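Local atomic coordinates of Non-sulfated chondroitin lyase E66 (Autographa californica nucleopolyhedrovirus, PDB entry 3VSN), a protein that digests chondroitin as a lyase of the baculovirus occlusion-derived virus envelope and is essential for oral infection of the insect host. Residues V134-E146 / S182-M195. Sequence-based numbering, arbitrary orientation.
Sequences VADWYHFTITMPE and SMGWHRTAGNSMRM
In the active-site region of the alpha/alpha toroid, the indole of Trp137 carries Arg187 on one face and meets Asn191, the experimentally identified proton acceptor, at its edge. The Arg187 guanidinium lies flat over the indole, a cation-pi stack with CZ 3.4 Å from the centroid of the six-membered ring of Trp137 and the planes only 14° apart; CB of Trp185 lies over the opposite face of the guanidinium. With chi1 at 60°, Trp137 has its CG between backbone N and carbonyl carbon, which swings the ring out toward 182-195. At the ring edge, Asn191 ND2 is 3.3 Å from Trp137 CH2, the amide standing almost perpendicular to the indole. The amide's OD1 accepts a bond from a water that also donates to Tyr138 OH, whose phenol is in turn hydrogen-bonded to Glu51.

Further along the two helices, which run at 33° to each other, Arg194 reaches across to Glu146. The approach is side-on: Arg194 NE bonds Glu146 OE2 at 2.7 Å and Arg194 NH2 bonds Glu146 OE1 at 2.8 Å, both nearly straight, with carboxylate and guanidinium close to coplanar. Bends at chi2 and chi3 turn the arginine's end toward Ile142; Ile142 CG2 sits 3.5 Å from Arg194 CZ, over the guanidinium face. Lys49 and Glu51 extend the charge network, pairing with the buried Glu146 and Arg194 respectively. At the type I' hairpin turn, Thr141 OG1 and Ser182 OG lie 2.7 Å apart, and a second water links Thr141 OG1, Ser182 O and Arg187 NE. Met183 CE packs 3.7 Å from Trp137 CB.

Salt bridge and stack thus tie together two toroid helices and the hairpin leading into the second, placing Asn191 about 8 Å, side chain to side chain, from Tyr254, the proton donor, in the active site of this polysaccharide lyase family 8-like alpha-helical domain.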
# COMPACT_ATOMS: atom_id res chain seq x y z
N VAL A 134 -9.56 5.53 32.28
CA VAL A 134 -8.22 5.99 32.65
C VAL A 134 -7.16 5.75 31.56
O VAL A 134 -6.08 6.35 31.60
CB VAL A 134 -7.74 5.39 34.00
CG1 VAL A 134 -8.83 5.59 35.10
CG2 VAL A 134 -7.39 3.87 33.83
N ALA A 135 -7.48 4.88 30.60
CA ALA A 135 -6.54 4.50 29.55
C ALA A 135 -6.83 5.15 28.19
O ALA A 135 -6.10 4.92 27.22
CB ALA A 135 -6.49 2.98 29.42
N ASP A 136 -7.89 5.95 28.11
CA ASP A 136 -8.27 6.64 26.87
C ASP A 136 -7.58 8.00 26.73
O ASP A 136 -8.22 9.04 26.58
CB ASP A 136 -9.79 6.77 26.76
CG ASP A 136 -10.48 5.44 26.48
OD1 ASP A 136 -9.80 4.39 26.49
OD2 ASP A 136 -11.71 5.44 26.26
N TRP A 137 -6.25 7.97 26.75
CA TRP A 137 -5.42 9.17 26.75
C TRP A 137 -5.22 9.76 25.38
O TRP A 137 -4.84 10.93 25.26
CB TRP A 137 -4.06 8.84 27.36
CG TRP A 137 -3.33 7.76 26.58
CD1 TRP A 137 -3.33 6.39 26.82
CD2 TRP A 137 -2.49 7.94 25.39
NE1 TRP A 137 -2.56 5.73 25.89
CE2 TRP A 137 -2.03 6.60 25.00
CE3 TRP A 137 -2.08 9.04 24.64
CZ2 TRP A 137 -1.20 6.40 23.91
CZ3 TRP A 137 -1.25 8.82 23.53
CH2 TRP A 137 -0.82 7.53 23.18
N TYR A 138 -5.49 8.97 24.34
CA TYR A 138 -5.11 9.29 22.95
C TYR A 138 -5.45 10.71 22.50
O TYR A 138 -4.55 11.47 22.11
CB TYR A 138 -5.71 8.28 21.97
CG TYR A 138 -5.15 8.37 20.55
CD1 TYR A 138 -3.92 7.79 20.24
CD2 TYR A 138 -5.85 9.02 19.54
CE1 TYR A 138 -3.41 7.86 18.95
CE2 TYR A 138 -5.34 9.10 18.25
CZ TYR A 138 -4.12 8.52 17.96
OH TYR A 138 -3.60 8.58 16.69
N HIS A 139 -6.72 11.07 22.56
CA HIS A 139 -7.18 12.35 22.02
C HIS A 139 -6.72 13.56 22.80
O HIS A 139 -6.73 14.67 22.27
CB HIS A 139 -8.70 12.34 21.84
CG HIS A 139 -9.15 11.47 20.68
ND1 HIS A 139 -9.94 10.40 20.85
CD2 HIS A 139 -8.86 11.55 19.32
CE1 HIS A 139 -10.17 9.83 19.65
NE2 HIS A 139 -9.50 10.53 18.72
N PHE A 140 -6.28 13.34 24.03
CA PHE A 140 -5.73 14.43 24.85
C PHE A 140 -4.28 14.75 24.48
O PHE A 140 -3.88 15.91 24.48
CB PHE A 140 -5.86 14.10 26.34
CG PHE A 140 -7.28 13.87 26.78
CD1 PHE A 140 -8.14 14.94 27.00
CD2 PHE A 140 -7.76 12.57 26.97
CE1 PHE A 140 -9.45 14.73 27.40
CE2 PHE A 140 -9.07 12.36 27.38
CZ PHE A 140 -9.92 13.43 27.59
N THR A 141 -3.52 13.71 24.16
CA THR A 141 -2.09 13.84 23.83
C THR A 141 -1.85 14.09 22.34
O THR A 141 -0.95 14.85 21.96
CB THR A 141 -1.33 12.57 24.28
OG1 THR A 141 -1.36 12.47 25.71
CG2 THR A 141 0.10 12.58 23.81
N ILE A 142 -2.65 13.44 21.50
CA ILE A 142 -2.42 13.44 20.05
C ILE A 142 -3.27 14.49 19.35
O ILE A 142 -2.73 15.43 18.77
CB ILE A 142 -2.65 12.03 19.43
CG1 ILE A 142 -1.76 10.98 20.11
CG2 ILE A 142 -2.43 12.04 17.92
CD1 ILE A 142 -0.27 11.27 20.09
N THR A 143 -4.59 14.34 19.42
CA THR A 143 -5.51 15.17 18.64
C THR A 143 -5.67 16.59 19.21
O THR A 143 -5.67 17.56 18.45
CB THR A 143 -6.88 14.50 18.49
OG1 THR A 143 -6.70 13.09 18.26
CG2 THR A 143 -7.65 15.09 17.32
N MET A 144 -5.81 16.70 20.52
CA MET A 144 -6.06 18.00 21.15
C MET A 144 -4.96 19.06 20.90
O MET A 144 -5.29 20.19 20.56
CB MET A 144 -6.35 17.86 22.64
CG MET A 144 -6.86 19.13 23.30
SD MET A 144 -7.01 18.94 25.08
CE MET A 144 -5.29 18.95 25.58
N PRO A 145 -3.67 18.70 21.06
CA PRO A 145 -2.64 19.70 20.76
C PRO A 145 -2.69 20.21 19.31
O PRO A 145 -2.37 21.37 19.06
CB PRO A 145 -1.34 18.96 21.04
CG PRO A 145 -1.72 17.96 22.08
CD PRO A 145 -3.07 17.48 21.64
N GLU A 146 -3.11 19.35 18.39
CA GLU A 146 -3.33 19.74 16.99
C GLU A 146 -4.46 20.77 16.85
O GLU A 146 -4.40 21.63 15.97
CB GLU A 146 -3.57 18.52 16.10
CG GLU A 146 -2.32 17.67 15.90
CD GLU A 146 -2.58 16.31 15.25
OE1 GLU A 146 -3.75 15.87 15.16
OE2 GLU A 146 -1.59 15.67 14.84
N SER A 182 3.61 13.47 27.81
CA SER A 182 2.27 14.00 28.02
C SER A 182 1.57 13.25 29.14
O SER A 182 1.52 12.01 29.13
CB SER A 182 1.44 13.93 26.74
OG SER A 182 0.12 14.41 26.95
N MET A 183 1.03 14.00 30.10
CA MET A 183 0.25 13.47 31.22
C MET A 183 0.95 12.32 31.96
O MET A 183 0.33 11.32 32.31
CB MET A 183 -1.16 13.07 30.77
CG MET A 183 -1.87 14.12 29.91
SD MET A 183 -3.62 13.81 29.60
CE MET A 183 -3.56 12.25 28.71
N GLY A 184 2.26 12.47 32.17
CA GLY A 184 3.05 11.51 32.94
C GLY A 184 3.57 10.30 32.16
O GLY A 184 4.17 9.40 32.75
N TRP A 185 3.34 10.29 30.85
CA TRP A 185 3.81 9.20 29.99
C TRP A 185 4.84 9.64 29.00
O TRP A 185 4.72 10.72 28.40
CB TRP A 185 2.65 8.59 29.22
CG TRP A 185 1.75 7.66 30.00
CD1 TRP A 185 2.07 6.43 30.57
CD2 TRP A 185 0.31 7.84 30.25
NE1 TRP A 185 0.96 5.87 31.17
CE2 TRP A 185 -0.12 6.66 31.00
CE3 TRP A 185 -0.63 8.82 29.94
CZ2 TRP A 185 -1.44 6.49 31.42
CZ3 TRP A 185 -1.95 8.65 30.37
CH2 TRP A 185 -2.34 7.51 31.09
N HIS A 186 5.85 8.81 28.79
CA HIS A 186 6.81 9.00 27.71
C HIS A 186 6.26 8.35 26.47
O HIS A 186 5.69 7.26 26.54
CB HIS A 186 8.16 8.42 28.08
CG HIS A 186 9.17 8.43 26.96
ND1 HIS A 186 9.82 9.55 26.58
CD2 HIS A 186 9.62 7.41 26.13
CE1 HIS A 186 10.65 9.26 25.56
NE2 HIS A 186 10.52 7.95 25.28
N ARG A 187 6.41 9.01 25.32
CA ARG A 187 5.86 8.49 24.07
C ARG A 187 6.94 8.30 23.00
O ARG A 187 7.98 8.96 23.03
CB ARG A 187 4.74 9.39 23.56
CG ARG A 187 3.55 9.55 24.51
CD ARG A 187 2.83 8.23 24.76
NE ARG A 187 1.70 8.39 25.67
CZ ARG A 187 1.09 7.38 26.30
NH1 ARG A 187 1.51 6.13 26.12
NH2 ARG A 187 0.07 7.62 27.10
N THR A 188 6.67 7.39 22.06
CA THR A 188 7.61 7.04 21.00
C THR A 188 6.88 6.88 19.67
O THR A 188 5.66 7.06 19.59
CB THR A 188 8.30 5.68 21.29
OG1 THR A 188 7.31 4.65 21.40
CG2 THR A 188 9.14 5.74 22.57
N ALA A 189 7.64 6.55 18.62
CA ALA A 189 7.11 6.11 17.33
C ALA A 189 6.05 7.06 16.75
O ALA A 189 6.27 8.27 16.70
CB ALA A 189 6.59 4.68 17.43
N GLY A 190 4.92 6.50 16.31
CA GLY A 190 3.85 7.27 15.66
C GLY A 190 3.28 8.38 16.53
O GLY A 190 3.03 9.49 16.05
N ASN A 191 3.06 8.07 17.81
CA ASN A 191 2.58 9.04 18.78
C ASN A 191 3.51 10.26 18.87
O ASN A 191 3.05 11.40 18.82
CB ASN A 191 2.43 8.40 20.17
CG ASN A 191 1.33 7.35 20.22
OD1 ASN A 191 0.37 7.38 19.45
ND2 ASN A 191 1.48 6.40 21.14
N SER A 192 4.81 10.01 18.99
CA SER A 192 5.80 11.08 19.13
C SER A 192 5.89 11.95 17.87
O SER A 192 6.11 13.15 17.96
CB SER A 192 7.17 10.53 19.54
OG SER A 192 7.88 9.99 18.44
N MET A 193 5.72 11.33 16.70
CA MET A 193 5.74 12.08 15.45
C MET A 193 4.60 13.10 15.36
O MET A 193 4.80 14.21 14.87
CB MET A 193 5.73 11.14 14.24
CG MET A 193 7.02 10.34 14.10
SD MET A 193 7.15 9.44 12.54
CE MET A 193 6.28 7.94 12.94
N ARG A 194 3.43 12.73 15.87
CA ARG A 194 2.28 13.63 15.96
C ARG A 194 2.56 14.76 16.95
O ARG A 194 2.39 15.94 16.61
CB ARG A 194 1.02 12.87 16.39
CG ARG A 194 0.55 11.79 15.43
CD ARG A 194 -0.03 12.35 14.13
NE ARG A 194 -1.32 13.03 14.33
CZ ARG A 194 -2.49 12.41 14.41
NH1 ARG A 194 -2.56 11.08 14.33
NH2 ARG A 194 -3.60 13.11 14.58
N MET A 195 3.01 14.40 18.15
CA MET A 195 3.24 15.34 19.26
C MET A 195 4.27 16.43 18.97
O MET A 195 4.10 17.57 19.39
CB MET A 195 3.67 14.57 20.51
CG MET A 195 2.61 13.66 21.08
SD MET A 195 3.33 12.34 22.08
CE MET A 195 3.88 13.23 23.53
O HOH W 1 -0.46 8.58 16.86
O HOH W 2 0.28 10.59 26.84
O HOH W 3 -6.00 11.98 15.86
O HOH W 4 0.99 16.71 14.37